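Local coordinates for 2S Albumin protein (Dolichos, PDB 6IX1) that probably serves as a seed storage albumin, built as a four-bladed hemopexin-type beta-propeller, at residues R9-E15 against F175-K179; E180-Y184 against R193-T197; T68-A73 against Y83-P88. Residues are numbered along the deposited sequence.

Contact 1. Residues R9-E15 against F175-K179; sequences RSSRAYE and FASHK
The seam between the first and last blades of the propeller is bridged here, where the loop 9-15 that follows strand 6-9 receives His178 from the loop after strand 173-176. The nearest CA pairs are Arg9 with Phe175 and Tyr14 with His178, both 5.9 Å. Arg12 to Glu15 forms a type II beta turn (phi/psi Ala13 -56/132, Tyr14 56/33), with Glu15 N donating to Arg12 O at 3.1 Å. Ser10 N bonds to Glu15 O at 2.9 Å, and Ser10 OG accepts from Arg12 N at 2.9 Å in an ST turn. His178 (chi1 m, chi2 88°) points toward this curled backbone: its NE2 donates to Ser10 O at 2.8 Å. Arg9 CG lies 3.6 Å from the imidazole centroid on one face as a CH-pi contact, while Ala13 CA stands 4.1 Å from the centroid on the opposite face. The two loops belong to different blades of the hemopexin-type propeller, and both hydrogen bonds between them run from side chains to backbone carbonyls. Arg9 runs t, t, p along Ala176, whose CB lies over one guanidinium face, and its NH1 donates to Ser177 O at 3.0 Å. Ser177 OG accepts from Lys179 N, two residues on, at 2.9 Å, a second ST turn. Tyr14 (chi1 m) receives His178 CB over its ring, 3.6 Å from the centroid; beyond this pair, His178 ND1 is hydrogen-bonded to Tyr29 of the first blade.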
ATOM      1  N   ARG A   9       4.404  -4.844  -0.577  1.00  6.41           N
ATOM      2  CA  ARG A   9       4.950  -6.131  -0.991  1.00  6.55           C
ATOM      3  C   ARG A   9       6.424  -6.215  -0.617  1.00  6.91           C
ATOM      4  O   ARG A   9       7.231  -5.337  -0.966  1.00  7.15           O
ATOM      5  CB  ARG A   9       4.789  -6.241  -2.527  1.00  8.18           C
ATOM      6  CG  ARG A   9       5.338  -7.520  -3.092  1.00  7.05           C
ATOM      7  CD  ARG A   9       5.303  -7.635  -4.580  1.00  8.91           C
ATOM      8  NE  ARG A   9       6.058  -6.592  -5.231  1.00 11.07           N
ATOM      9  CZ  ARG A   9       6.057  -6.419  -6.568  1.00  9.55           C
ATOM     10  NH1 ARG A   9       5.276  -7.113  -7.338  1.00 10.18           N
ATOM     11  NH2 ARG A   9       6.774  -5.400  -7.064  1.00 11.49           N
ATOM     12  N   SER A  10       6.798  -7.277   0.112  1.00  6.73           N
ATOM     13  CA  SER A  10       8.187  -7.442   0.512  1.00  6.87           C
ATOM     14  C   SER A  10       9.015  -7.910  -0.687  1.00  7.42           C
ATOM     15  O   SER A  10       8.553  -8.599  -1.580  1.00  8.42           O
ATOM     16  CB  SER A  10       8.300  -8.480   1.600  1.00  7.74           C
ATOM     17  OG  SER A  10       9.638  -8.616   1.973  1.00  7.91           O
ATOM     18  N   SER A  11      10.324  -7.614  -0.603  1.00  7.62           N
ATOM     19  CA  SER A  11      11.324  -8.328  -1.420  1.00  7.49           C
ATOM     20  C   SER A  11      11.349  -9.854  -1.185  1.00  7.81           C
ATOM     21  O   SER A  11      11.699 -10.585  -2.094  1.00  9.55           O
ATOM     22  CB  SER A  11      12.689  -7.734  -1.176  1.00  9.62           C
ATOM     23  OG  SER A  11      13.015  -7.936   0.190  1.00  9.14           O
ATOM     24  N   ARG A  12      10.863 -10.296  -0.044  1.00  7.47           N
ATOM     25  CA  ARG A  12      10.804 -11.747   0.245  1.00  7.11           C
ATOM     26  C   ARG A  12       9.603 -12.347  -0.409  1.00  6.73           C
ATOM     27  O   ARG A  12       8.459 -11.780  -0.229  1.00  7.88           O
ATOM     28  CB  ARG A  12      10.781 -11.922   1.759  1.00  7.90           C
ATOM     29  CG  ARG A  12      12.100 -11.537   2.437  1.00  9.50           C
ATOM     30  CD  ARG A  12      13.237 -12.439   2.090  1.00 11.96           C
ATOM     31  NE  ARG A  12      14.476 -12.049   2.581  1.00 11.81           N
ATOM     32  CZ  ARG A  12      15.011 -12.451   3.739  1.00 12.84           C
ATOM     33  NH1 ARG A  12      14.285 -13.140   4.590  1.00 12.82           N
ATOM     34  NH2 ARG A  12      16.253 -12.120   4.031  1.00 12.82           N
ATOM     35  N   ALA A  13       9.747 -13.435  -1.120  1.00  7.97           N
ATOM     36  CA  ALA A  13       8.671 -13.985  -1.933  1.00  9.40           C
ATOM     37  C   ALA A  13       7.440 -14.245  -1.082  1.00  7.80           C
ATOM     38  O   ALA A  13       7.484 -14.868  -0.013  1.00  6.98           O
ATOM     39  CB  ALA A  13       9.114 -15.219  -2.666  1.00 10.80           C
ATOM     40  N   TYR A  14       6.309 -13.778  -1.586  1.00  8.05           N
ATOM     41  CA  TYR A  14       5.002 -14.026  -0.960  1.00  6.65           C
ATOM     42  C   TYR A  14       4.914 -13.580   0.489  1.00  6.25           C
ATOM     43  O   TYR A  14       4.098 -14.104   1.234  1.00  6.77           O
ATOM     44  CB  TYR A  14       4.471 -15.448  -1.218  1.00  7.25           C
ATOM     45  CG  TYR A  14       4.158 -15.618  -2.678  1.00  9.04           C
ATOM     46  CD1 TYR A  14       2.937 -15.195  -3.164  1.00  9.58           C
ATOM     47  CD2 TYR A  14       5.045 -16.120  -3.624  1.00 12.61           C
ATOM     48  CE1 TYR A  14       2.669 -15.198  -4.529  1.00 12.01           C
ATOM     49  CE2 TYR A  14       4.795 -16.111  -4.989  1.00 13.44           C
ATOM     50  CZ  TYR A  14       3.573 -15.682  -5.446  1.00 11.47           C
ATOM     51  OH  TYR A  14       3.244 -15.704  -6.783  1.00 14.92           O
ATOM     52  N   GLU A  15       5.623 -12.502   0.793  1.00  6.21           N
ATOM     53  CA  GLU A  15       5.444 -11.802   2.069  1.00  6.50           C
ATOM     54  C   GLU A  15       4.852 -10.395   1.821  1.00  5.47           C
ATOM     55  O   GLU A  15       5.294  -9.684   0.898  1.00  6.38           O
ATOM     56  CB  GLU A  15       6.755 -11.711   2.858  1.00  6.44           C
ATOM     57  CG  GLU A  15       7.268 -13.064   3.209  1.00  6.96           C
ATOM     58  CD  GLU A  15       8.497 -13.100   4.109  1.00  7.00           C
ATOM     59  OE1 GLU A  15       8.679 -12.172   4.906  1.00  7.87           O
ATOM     60  OE2 GLU A  15       9.175 -14.164   4.067  1.00  8.01           O
ATOM     61  N   PHE A 175      -1.693  -3.451  -2.217  1.00  5.80           N
ATOM     62  CA  PHE A 175      -0.311  -3.842  -2.551  1.00  7.02           C
ATOM     63  C   PHE A 175      -0.292  -4.675  -3.828  1.00  6.57           C
ATOM     64  O   PHE A 175      -1.250  -5.374  -4.173  1.00  7.08           O
ATOM     65  CB  PHE A 175       0.349  -4.609  -1.378  1.00  6.47           C
ATOM     66  CG  PHE A 175      -0.128  -6.000  -1.139  1.00  6.27           C
ATOM     67  CD1 PHE A 175      -1.300  -6.222  -0.449  1.00  7.33           C
ATOM     68  CD2 PHE A 175       0.624  -7.084  -1.566  1.00  7.88           C
ATOM     69  CE1 PHE A 175      -1.730  -7.527  -0.198  1.00  7.45           C
ATOM     70  CE2 PHE A 175       0.166  -8.381  -1.344  1.00  8.51           C
ATOM     71  CZ  PHE A 175      -1.001  -8.604  -0.698  1.00  8.24           C
ATOM     72  N   ALA A 176       0.824  -4.613  -4.509  1.00  6.58           N
ATOM     73  CA  ALA A 176       1.023  -5.444  -5.669  1.00  6.33           C
ATOM     74  C   ALA A 176       1.382  -6.872  -5.229  1.00  7.50           C
ATOM     75  O   ALA A 176       2.165  -7.050  -4.299  1.00  8.25           O
ATOM     76  CB  ALA A 176       2.216  -4.919  -6.430  1.00  8.57           C
ATOM     77  N   SER A 177       0.805  -7.840  -5.900  1.00  6.04           N
ATOM     78  CA  SER A 177       1.145  -9.246  -5.590  1.00  7.01           C
ATOM     79  C   SER A 177       2.498  -9.645  -6.141  1.00  8.16           C
ATOM     80  O   SER A 177       2.972  -9.031  -7.103  1.00  8.23           O
ATOM     81  CB  SER A 177       0.083 -10.141  -6.194  1.00  6.41           C
ATOM     82  OG  SER A 177       0.298 -11.459  -5.857  1.00  7.99           O
ATOM     83  N   HIS A 178       3.081 -10.668  -5.549  1.00  7.43           N
ATOM     84  CA  HIS A 178       4.214 -11.337  -6.199  1.00  7.37           C
ATOM     85  C   HIS A 178       3.811 -12.048  -7.483  1.00  8.39           C
ATOM     86  O   HIS A 178       4.670 -12.346  -8.286  1.00 10.18           O
ATOM     87  CB  HIS A 178       4.837 -12.335  -5.190  1.00  7.64           C
ATOM     88  CG  HIS A 178       5.602 -11.620  -4.111  1.00  7.79           C
ATOM     89  ND1 HIS A 178       5.026 -11.178  -2.956  1.00  8.66           N
ATOM     90  CD2 HIS A 178       6.912 -11.261  -4.047  1.00  7.62           C
ATOM     91  CE1 HIS A 178       5.951 -10.616  -2.202  1.00  9.42           C
ATOM     92  NE2 HIS A 178       7.089 -10.643  -2.842  1.00  9.19           N
ATOM     93  N   LYS A 179       2.524 -12.346  -7.562  1.00  9.02           N
ATOM     94  CA  LYS A 179       2.003 -12.953  -8.791  1.00  9.59           C
ATOM     95  C   LYS A 179       1.593 -11.838  -9.736  1.00  9.26           C
ATOM     96  O   LYS A 179       0.566 -11.198  -9.558  1.00  9.46           O
ATOM     97  CB  LYS A 179       0.839 -13.869  -8.496  1.00  9.49           C
ATOM     98  CG  LYS A 179       0.255 -14.602  -9.685  1.00 12.99           C
ATOM     99  CD  LYS A 179      -0.940 -15.459  -9.336  1.00 14.22           C
ATOM    100  CE  LYS A 179      -1.668 -16.012 -10.540  1.00 23.38           C
ATOM    101  NZ  LYS A 179      -0.743 -16.841 -11.331  1.00 30.94           N
TER

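Contact 2. Residues E180-Y184 against R193-T197; sequences EPEAY and RIKFT. With SO4 (sulfate ion), chain D.
Arg193 lays its CG over one face of the Tyr184 ring, and from there its chain (t, t, p) carries the guanidinium to Glu182, where NH1 meets OE1 in a 2.8 Å salt bridge. All three residues project from one face of an antiparallel pair, strands 182-184 and 193-195, whose axes approach to 4.6 Å with N-to-C directions 153° apart. Glu182 opposes Lys195 (CA-CA 4.3 Å) and Tyr184 opposes Arg193 (CA-CA 4.6 Å) as non-hydrogen-bonded pairs; between them Ala183 and Ile194 (CA-CA 5.3 Å) form the hydrogen-bonded pair, with Ala183 N to Ile194 O and Ile194 N to Ala183 O both 2.9 Å. These are the second and third strands of the last propeller blade, joined as a beta hairpin. Before the strand, Pro181 follows a cis peptide bond; its O accepts from Phe196 N at 2.9 Å, and its CG packs 3.5 Å from Lys195 CG. On the other face Ala183 CB touches Ile194 CG1 at 4.0 Å and Phe196 CD1 at 3.9 Å. The Phe196 ring (chi1 p) also meets Phe122 of the third blade edge-to-face, while Tyr184 stacks on Phe175 of the adjacent strand. Tyr184 OH donates to O2 of a sulfate ion, probably from the crystallisation liquor, at 2.7 Å; that O2 lies over the Arg193 guanidinium, and Gly32 N and Tyr191 OH bind the same ion.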
ATOM      1  N   GLU A 180       2.473 -11.474 -10.650  1.00  9.38           N
ATOM      2  CA  GLU A 180       2.220 -10.342 -11.555  1.00 10.07           C
ATOM      3  C   GLU A 180       1.168 -10.762 -12.546  1.00 10.35           C
ATOM      4  O   GLU A 180       1.126 -11.932 -12.884  1.00 12.45           O
ATOM      5  CB  GLU A 180       3.494  -9.940 -12.274  1.00 11.71           C
ATOM      6  CG  GLU A 180       4.528  -9.321 -11.344  1.00 14.16           C
ATOM      7  CD  GLU A 180       5.678  -8.752 -12.155  1.00 15.92           C
ATOM      8  OE1 GLU A 180       6.088  -9.401 -13.107  1.00 25.16           O
ATOM      9  OE2 GLU A 180       6.191  -7.735 -11.801  1.00 18.88           O
ATOM     10  N   PRO A 181       0.305  -9.839 -13.066  1.00 10.33           N
ATOM     11  CA  PRO A 181       0.185  -8.437 -12.662  1.00  9.48           C
ATOM     12  C   PRO A 181      -1.039  -8.251 -11.771  1.00  9.13           C
ATOM     13  O   PRO A 181      -1.986  -7.507 -12.052  1.00  9.46           O
ATOM     14  CB  PRO A 181      -0.093  -7.796 -14.001  1.00 10.63           C
ATOM     15  CG  PRO A 181      -0.982  -8.785 -14.705  1.00 11.83           C
ATOM     16  CD  PRO A 181      -0.588 -10.153 -14.189  1.00 13.05           C
ATOM     17  N   GLU A 182      -1.052  -8.980 -10.670  1.00  8.67           N
ATOM     18  CA  GLU A 182      -2.171  -8.908  -9.720  1.00  8.49           C
ATOM     19  C   GLU A 182      -1.879  -7.849  -8.639  1.00  6.44           C
ATOM     20  O   GLU A 182      -0.738  -7.546  -8.308  1.00  6.73           O
ATOM     21  CB  GLU A 182      -2.520 -10.254  -9.123  1.00  8.24           C
ATOM     22  CG  GLU A 182      -2.888 -11.247 -10.165  1.00 10.39           C
ATOM     23  CD  GLU A 182      -3.363 -12.613  -9.715  1.00 10.00           C
ATOM     24  OE1 GLU A 182      -3.356 -12.909  -8.517  1.00 10.27           O
ATOM     25  OE2 GLU A 182      -3.700 -13.397 -10.652  1.00 15.55           O
ATOM     26  N   ALA A 183      -2.957  -7.373  -8.054  1.00  8.03           N
ATOM     27  CA  ALA A 183      -2.900  -6.435  -6.937  1.00  7.49           C
ATOM     28  C   ALA A 183      -4.087  -6.647  -6.041  1.00  7.10           C
ATOM     29  O   ALA A 183      -5.125  -7.094  -6.522  1.00  8.41           O
ATOM     30  CB  ALA A 183      -2.864  -5.017  -7.416  1.00  8.09           C
ATOM     31  N   TYR A 184      -3.943  -6.283  -4.772  1.00  7.42           N
ATOM     32  CA  TYR A 184      -5.020  -6.388  -3.782  1.00  6.96           C
ATOM     33  C   TYR A 184      -5.410  -4.961  -3.388  1.00  7.35           C
ATOM     34  O   TYR A 184      -4.544  -4.164  -3.053  1.00  6.83           O
ATOM     35  CB  TYR A 184      -4.546  -7.139  -2.548  1.00  7.66           C
ATOM     36  CG  TYR A 184      -4.313  -8.571  -2.787  1.00  6.39           C
ATOM     37  CD1 TYR A 184      -3.097  -9.030  -3.233  1.00  7.58           C
ATOM     38  CD2 TYR A 184      -5.325  -9.498  -2.615  1.00  8.51           C
ATOM     39  CE1 TYR A 184      -2.920 -10.376  -3.534  1.00  7.86           C
ATOM     40  CE2 TYR A 184      -5.150 -10.834  -2.913  1.00  7.20           C
ATOM     41  CZ  TYR A 184      -3.913 -11.305  -3.300  1.00  7.87           C
ATOM     42  OH  TYR A 184      -3.696 -12.617  -3.619  1.00  9.39           O
ATOM     43  N   ARG A 193      -9.239  -8.628  -5.493  1.00  7.37           N
ATOM     44  CA  ARG A 193      -8.012  -8.912  -6.198  1.00  7.12           C
ATOM     45  C   ARG A 193      -8.262  -8.553  -7.651  1.00  7.67           C
ATOM     46  O   ARG A 193      -9.268  -8.956  -8.215  1.00  9.07           O
ATOM     47  CB  ARG A 193      -7.606 -10.351  -6.033  1.00  7.60           C
ATOM     48  CG  ARG A 193      -6.347 -10.729  -6.803  1.00  8.66           C
ATOM     49  CD  ARG A 193      -5.750 -12.024  -6.381  1.00 10.79           C
ATOM     50  NE  ARG A 193      -6.690 -13.120  -6.495  1.00 12.24           N
ATOM     51  CZ  ARG A 193      -6.427 -14.384  -6.894  1.00 12.59           C
ATOM     52  NH1 ARG A 193      -5.271 -14.686  -7.471  1.00 12.57           N
ATOM     53  NH2 ARG A 193      -7.340 -15.334  -6.729  1.00 12.97           N
ATOM     54  N   ILE A 194      -7.313  -7.792  -8.216  1.00  8.15           N
ATOM     55  CA  ILE A 194      -7.416  -7.408  -9.633  1.00  9.37           C
ATOM     56  C   ILE A 194      -6.174  -7.910 -10.360  1.00  9.11           C
ATOM     57  O   ILE A 194      -5.129  -8.053  -9.813  1.00 10.86           O
ATOM     58  CB  ILE A 194      -7.598  -5.876  -9.789  1.00 10.62           C
ATOM     59  CG1 ILE A 194      -6.344  -5.118  -9.377  1.00 11.78           C
ATOM     60  CG2 ILE A 194      -8.860  -5.423  -9.086  1.00 14.28           C
ATOM     61  CD1 ILE A 194      -6.434  -3.636  -9.805  1.00 12.83           C
ATOM     62  N   LYS A 195      -6.342  -8.036 -11.668  1.00  8.08           N
ATOM     63  CA  LYS A 195      -5.266  -8.144 -12.657  1.00  8.40           C
ATOM     64  C   LYS A 195      -5.276  -6.783 -13.365  1.00  8.13           C
ATOM     65  O   LYS A 195      -6.236  -6.460 -13.996  1.00 11.50           O
ATOM     66  CB  LYS A 195      -5.502  -9.273 -13.647  1.00 10.82           C
ATOM     67  CG  LYS A 195      -4.423  -9.544 -14.639  0.50 13.97           C
ATOM     68  CD  LYS A 195      -4.755 -10.764 -15.485  0.50 13.00           C
ATOM     69  CE  LYS A 195      -3.577 -11.144 -16.357  0.50 19.62           C
ATOM     70  NZ  LYS A 195      -3.922 -11.970 -17.531  0.50 21.81           N
ATOM     71  N   PHE A 196      -4.212  -6.028 -13.219  1.00  7.29           N
ATOM     72  CA  PHE A 196      -4.165  -4.671 -13.756  1.00  8.15           C
ATOM     73  C   PHE A 196      -3.311  -4.628 -14.993  1.00  9.44           C
ATOM     74  O   PHE A 196      -2.370  -5.403 -15.139  1.00  9.66           O
ATOM     75  CB  PHE A 196      -3.764  -3.621 -12.715  1.00  7.47           C
ATOM     76  CG  PHE A 196      -2.347  -3.688 -12.211  1.00  8.82           C
ATOM     77  CD1 PHE A 196      -1.969  -4.579 -11.199  1.00  8.53           C
ATOM     78  CD2 PHE A 196      -1.357  -2.951 -12.777  1.00  9.88           C
ATOM     79  CE1 PHE A 196      -0.646  -4.689 -10.772  1.00  9.21           C
ATOM     80  CE2 PHE A 196      -0.071  -3.027 -12.330  1.00  9.78           C
ATOM     81  CZ  PHE A 196       0.312  -3.930 -11.368  1.00  8.95           C
ATOM     82  N   THR A 197      -3.638  -3.648 -15.844  1.00  8.35           N
ATOM     83  CA  THR A 197      -3.064  -3.513 -17.197  1.00  8.80           C
ATOM     84  C   THR A 197      -2.607  -2.073 -17.411  1.00  7.57           C
ATOM     85  O   THR A 197      -3.373  -1.218 -17.901  1.00  9.04           O
ATOM     86  CB  THR A 197      -4.044  -3.948 -18.274  1.00  9.10           C
ATOM     87  OG1 THR A 197      -5.216  -3.136 -18.236  1.00  9.38           O
ATOM     88  CG2 THR A 197      -4.399  -5.406 -18.160  1.00 11.15           C
TER
HETATM   89  S   SO4 D 301      -7.097 -14.085  -2.660  1.00  8.85           S
HETATM   90  O1  SO4 D 301      -7.595 -15.408  -2.507  1.00 10.99           O
HETATM   91  O2  SO4 D 301      -5.867 -14.200  -3.366  1.00 10.66           O
HETATM   92  O3  SO4 D 301      -6.847 -13.518  -1.436  1.00 10.82           O
HETATM   93  O4  SO4 D 301      -7.998 -13.222  -3.368  1.00 12.92           O

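Contact 3. Residues T68-A73 against Y83-P88; sequences TEASEA and YIDYAP
In the second blade of the propeller, the middle strands 72-77 and 80-85 form a beta hairpin, and this contact lies at its open end. Ala73 and Ile84 are the antiparallel hydrogen-bonded pair (CA-CA 5.5 Å; Ala73 N to Ile84 O 3.0 Å, Ile84 N to Ala73 O 2.9 Å), and Glu72 and Asp85 the non-hydrogen-bonded pair (CA-CA 4.5 Å). Tyr86 N adds a bond to Ser71 O at 3.0 Å. Tyr83 (chi1 t, chi2 41°) reaches across the neighbouring strand, so that its OH shares a 2.7 Å hydrogen bond with Thr68 OG1 (chi1 p) and a weak, unsettled one with Glu72 OE1 at 2.7 Å. Tyr86 (chi1 p, chi2 90°) places its ring face beneath Ser71, whose CB is 4.2 Å from the centroid; the Tyr86 hydroxyl is hydrogen-bonded to Ser11 N of the first blade, and Ser71 OG (chi1 m) to Ser11 OG. Asp85 OD1 (chi1 t) accepts from Ala87 N, two residues on, at 2.9 Å, an Asx turn. Glu72 (m, t) brings OE2 within 4.3 Å of Asp85 OD2, a like-charge approach eased by a water that donates to Glu72 OE2 at 2.7 Å and to Asp85 OD2 at 2.6 Å.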
ATOM      1  N   THR A  68       9.369  -0.139  -3.585  1.00  8.02           N
ATOM      2  CA  THR A  68       9.951   0.397  -4.820  1.00  8.38           C
ATOM      3  C   THR A  68      10.800  -0.678  -5.489  1.00  8.71           C
ATOM      4  O   THR A  68      10.335  -1.295  -6.468  1.00 11.69           O
ATOM      5  CB  THR A  68      10.744   1.685  -4.502  1.00  8.47           C
ATOM      6  OG1 THR A  68      11.665   1.386  -3.472  1.00  8.96           O
ATOM      7  CG2 THR A  68       9.835   2.793  -4.071  1.00  8.14           C
ATOM      8  N   GLU A  69      11.976  -0.893  -4.913  1.00  9.48           N
ATOM      9  CA  GLU A  69      12.904  -1.918  -5.409  1.00  9.28           C
ATOM     10  C   GLU A  69      13.647  -2.495  -4.193  1.00  8.44           C
ATOM     11  O   GLU A  69      13.699  -1.895  -3.146  1.00  8.13           O
ATOM     12  CB  GLU A  69      13.852  -1.301  -6.471  1.00 10.46           C
ATOM     13  CG  GLU A  69      14.705  -0.165  -5.910  1.00 13.38           C
ATOM     14  CD  GLU A  69      15.534   0.515  -6.976  1.00 17.06           C
ATOM     15  OE1 GLU A  69      14.955   0.935  -7.978  1.00 19.28           O
ATOM     16  OE2 GLU A  69      16.764   0.534  -6.836  1.00 22.06           O
ATOM     17  N   ALA A  70      14.381  -3.577  -4.442  1.00 10.35           N
ATOM     18  CA  ALA A  70      15.212  -4.140  -3.373  1.00  9.18           C
ATOM     19  C   ALA A  70      14.363  -4.280  -2.101  1.00  9.30           C
ATOM     20  O   ALA A  70      13.186  -4.666  -2.213  1.00  8.86           O
ATOM     21  CB  ALA A  70      16.506  -3.385  -3.235  1.00 10.56           C
ATOM     22  N   SER A  71      14.877  -3.888  -0.942  1.00  9.25           N
ATOM     23  CA  SER A  71      14.087  -3.897   0.292  1.00  8.28           C
ATOM     24  C   SER A  71      13.820  -2.446   0.733  1.00  8.43           C
ATOM     25  O   SER A  71      13.889  -2.102   1.892  1.00  9.89           O
ATOM     26  CB  SER A  71      14.784  -4.716   1.334  1.00  9.63           C
ATOM     27  OG  SER A  71      14.879  -6.074   0.929  1.00 13.09           O
ATOM     28  N   GLU A  72      13.399  -1.640  -0.229  1.00  8.93           N
ATOM     29  CA  GLU A  72      13.039  -0.217  -0.029  1.00  9.51           C
ATOM     30  C   GLU A  72      11.527   0.007  -0.178  1.00  7.44           C
ATOM     31  O   GLU A  72      10.892  -0.658  -0.956  1.00  7.74           O
ATOM     32  CB  GLU A  72      13.833   0.653  -0.996  1.00 10.50           C
ATOM     33  CG  GLU A  72      15.341   0.543  -0.727  1.00 12.00           C
ATOM     34  CD  GLU A  72      16.262   1.226  -1.713  1.00 13.98           C
ATOM     35  OE1 GLU A  72      15.778   1.625  -2.718  1.00 20.00           O
ATOM     36  OE2 GLU A  72      17.471   1.182  -1.436  1.00 21.08           O
ATOM     37  N   ALA A  73      11.049   0.991   0.575  1.00  7.51           N
ATOM     38  CA  ALA A  73       9.647   1.385   0.499  1.00  8.13           C
ATOM     39  C   ALA A  73       9.511   2.842   0.935  1.00  7.94           C
ATOM     40  O   ALA A  73      10.272   3.262   1.767  1.00  8.92           O
ATOM     41  CB  ALA A  73       8.817   0.501   1.360  1.00  8.59           C
ATOM     42  N   TYR A  83      11.442   7.567   3.081  1.00  9.16           N
ATOM     43  CA  TYR A  83      11.977   6.424   2.311  1.00  9.97           C
ATOM     44  C   TYR A  83      12.758   5.562   3.286  1.00  8.72           C
ATOM     45  O   TYR A  83      13.617   6.116   3.903  1.00  9.67           O
ATOM     46  CB  TYR A  83      12.846   6.860   1.134  1.00 10.16           C
ATOM     47  CG  TYR A  83      13.061   5.857   0.068  1.00 10.02           C
ATOM     48  CD1 TYR A  83      12.049   5.050  -0.381  1.00 10.79           C
ATOM     49  CD2 TYR A  83      14.246   5.786  -0.593  1.00 12.33           C
ATOM     50  CE1 TYR A  83      12.249   4.161  -1.421  1.00  9.18           C
ATOM     51  CE2 TYR A  83      14.476   4.870  -1.598  1.00 13.95           C
ATOM     52  CZ  TYR A  83      13.434   4.128  -2.107  1.00 10.25           C
ATOM     53  OH  TYR A  83      13.632   3.263  -3.145  1.00 12.55           O
ATOM     54  N   ILE A  84      12.462   4.286   3.331  1.00  9.35           N
ATOM     55  CA  ILE A  84      13.095   3.372   4.309  1.00  9.10           C
ATOM     56  C   ILE A  84      13.687   2.200   3.523  1.00  8.90           C
ATOM     57  O   ILE A  84      13.231   1.754   2.455  1.00  9.58           O
ATOM     58  CB  ILE A  84      12.119   2.959   5.424  1.00 11.14           C
ATOM     59  CG1 ILE A  84      11.058   1.971   4.938  1.00  9.67           C
ATOM     60  CG2 ILE A  84      11.512   4.185   6.003  1.00 10.31           C
ATOM     61  CD1 ILE A  84      10.218   1.369   6.028  1.00 13.18           C
ATOM     62  N   ASP A  85      14.657   1.587   4.183  1.00  9.69           N
ATOM     63  CA  ASP A  85      15.088   0.184   3.905  1.00  9.91           C
ATOM     64  C   ASP A  85      14.554  -0.675   5.055  1.00  9.47           C
ATOM     65  O   ASP A  85      14.873  -0.370   6.196  1.00 10.54           O
ATOM     66  CB  ASP A  85      16.614   0.082   3.717  1.00 12.19           C
ATOM     67  CG  ASP A  85      17.023  -1.307   3.209  1.00 12.90           C
ATOM     68  OD1 ASP A  85      16.560  -2.296   3.749  1.00 12.28           O
ATOM     69  OD2 ASP A  85      17.673  -1.343   2.071  1.00 17.39           O
ATOM     70  N   TYR A  86      13.626  -1.585   4.797  1.00  9.12           N
ATOM     71  CA  TYR A  86      12.987  -2.418   5.839  1.00 10.01           C
ATOM     72  C   TYR A  86      13.817  -3.699   6.102  1.00 10.17           C
ATOM     73  O   TYR A  86      13.421  -4.476   7.016  1.00 13.74           O
ATOM     74  CB  TYR A  86      11.507  -2.667   5.553  1.00  9.68           C
ATOM     75  CG  TYR A  86      11.234  -3.263   4.209  1.00  9.44           C
ATOM     76  CD1 TYR A  86      11.212  -4.641   4.074  1.00  8.30           C
ATOM     77  CD2 TYR A  86      10.973  -2.492   3.086  1.00  8.22           C
ATOM     78  CE1 TYR A  86      11.013  -5.218   2.837  1.00  7.67           C
ATOM     79  CE2 TYR A  86      10.786  -3.053   1.849  1.00  8.00           C
ATOM     80  CZ  TYR A  86      10.802  -4.416   1.729  1.00  7.67           C
ATOM     81  OH  TYR A  86      10.612  -5.005   0.526  1.00  8.52           O
ATOM     82  N   ALA A  87      14.900  -3.962   5.367  1.00 11.58           N
ATOM     83  CA  ALA A  87      15.964  -4.936   5.770  1.00 11.04           C
ATOM     84  C   ALA A  87      15.415  -6.245   6.305  1.00 10.14           C
ATOM     85  O   ALA A  87      15.688  -6.621   7.450  1.00 10.94           O
ATOM     86  CB  ALA A  87      16.963  -4.240   6.707  1.00 13.21           C
ATOM     87  N   PRO A  88      14.684  -7.035   5.527  1.00 10.15           N
ATOM     88  CA  PRO A  88      14.082  -8.255   6.044  1.00 13.97           C
ATOM     89  C   PRO A  88      15.108  -9.242   6.578  1.00 11.98           C
ATOM     90  O   PRO A  88      16.237  -9.347   6.075  1.00 11.44           O
ATOM     91  CB  PRO A  88      13.349  -8.881   4.876  1.00 16.15           C
ATOM     92  CG  PRO A  88      13.367  -7.890   3.821  1.00 15.13           C
ATOM     93  CD  PRO A  88      14.359  -6.831   4.162  1.00 11.55           C
TER
HETATM   94  O   HOH W   1      10.756  -3.365  -1.575  1.00  9.21           O
HETATM   95  O   HOH W   2      17.440  -2.722  -0.130  1.00 19.93           O
HETATM   96  O   HOH W   3      18.870   0.595   0.821  1.00 24.94           O

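Contacts 2 and 3 are equivalent places in two blades: each pairs the second and third strands of its blade, which form a hairpin, and a small alanine faces an isoleucine in both. On the opposite face the chemistry differs: a Glu182-Arg193 salt bridge in contact 2, and in contact 3 two acids, Glu72 and Asp85, joined through a water. Contact 1 is instead an inter-blade joint, with its backbone carbonyls gripped by side chains. It adjoins both others: Phe175 and Ser177 pair with Tyr184 and Glu182 of contact 2, and Ser11 bonds to Ser71 and Tyr86 of contact 3. Contact 2 is the most buried; the other two are partly buried. Contacts 2 and 3 do not touch, their nearest atoms lying about 9 Å apart.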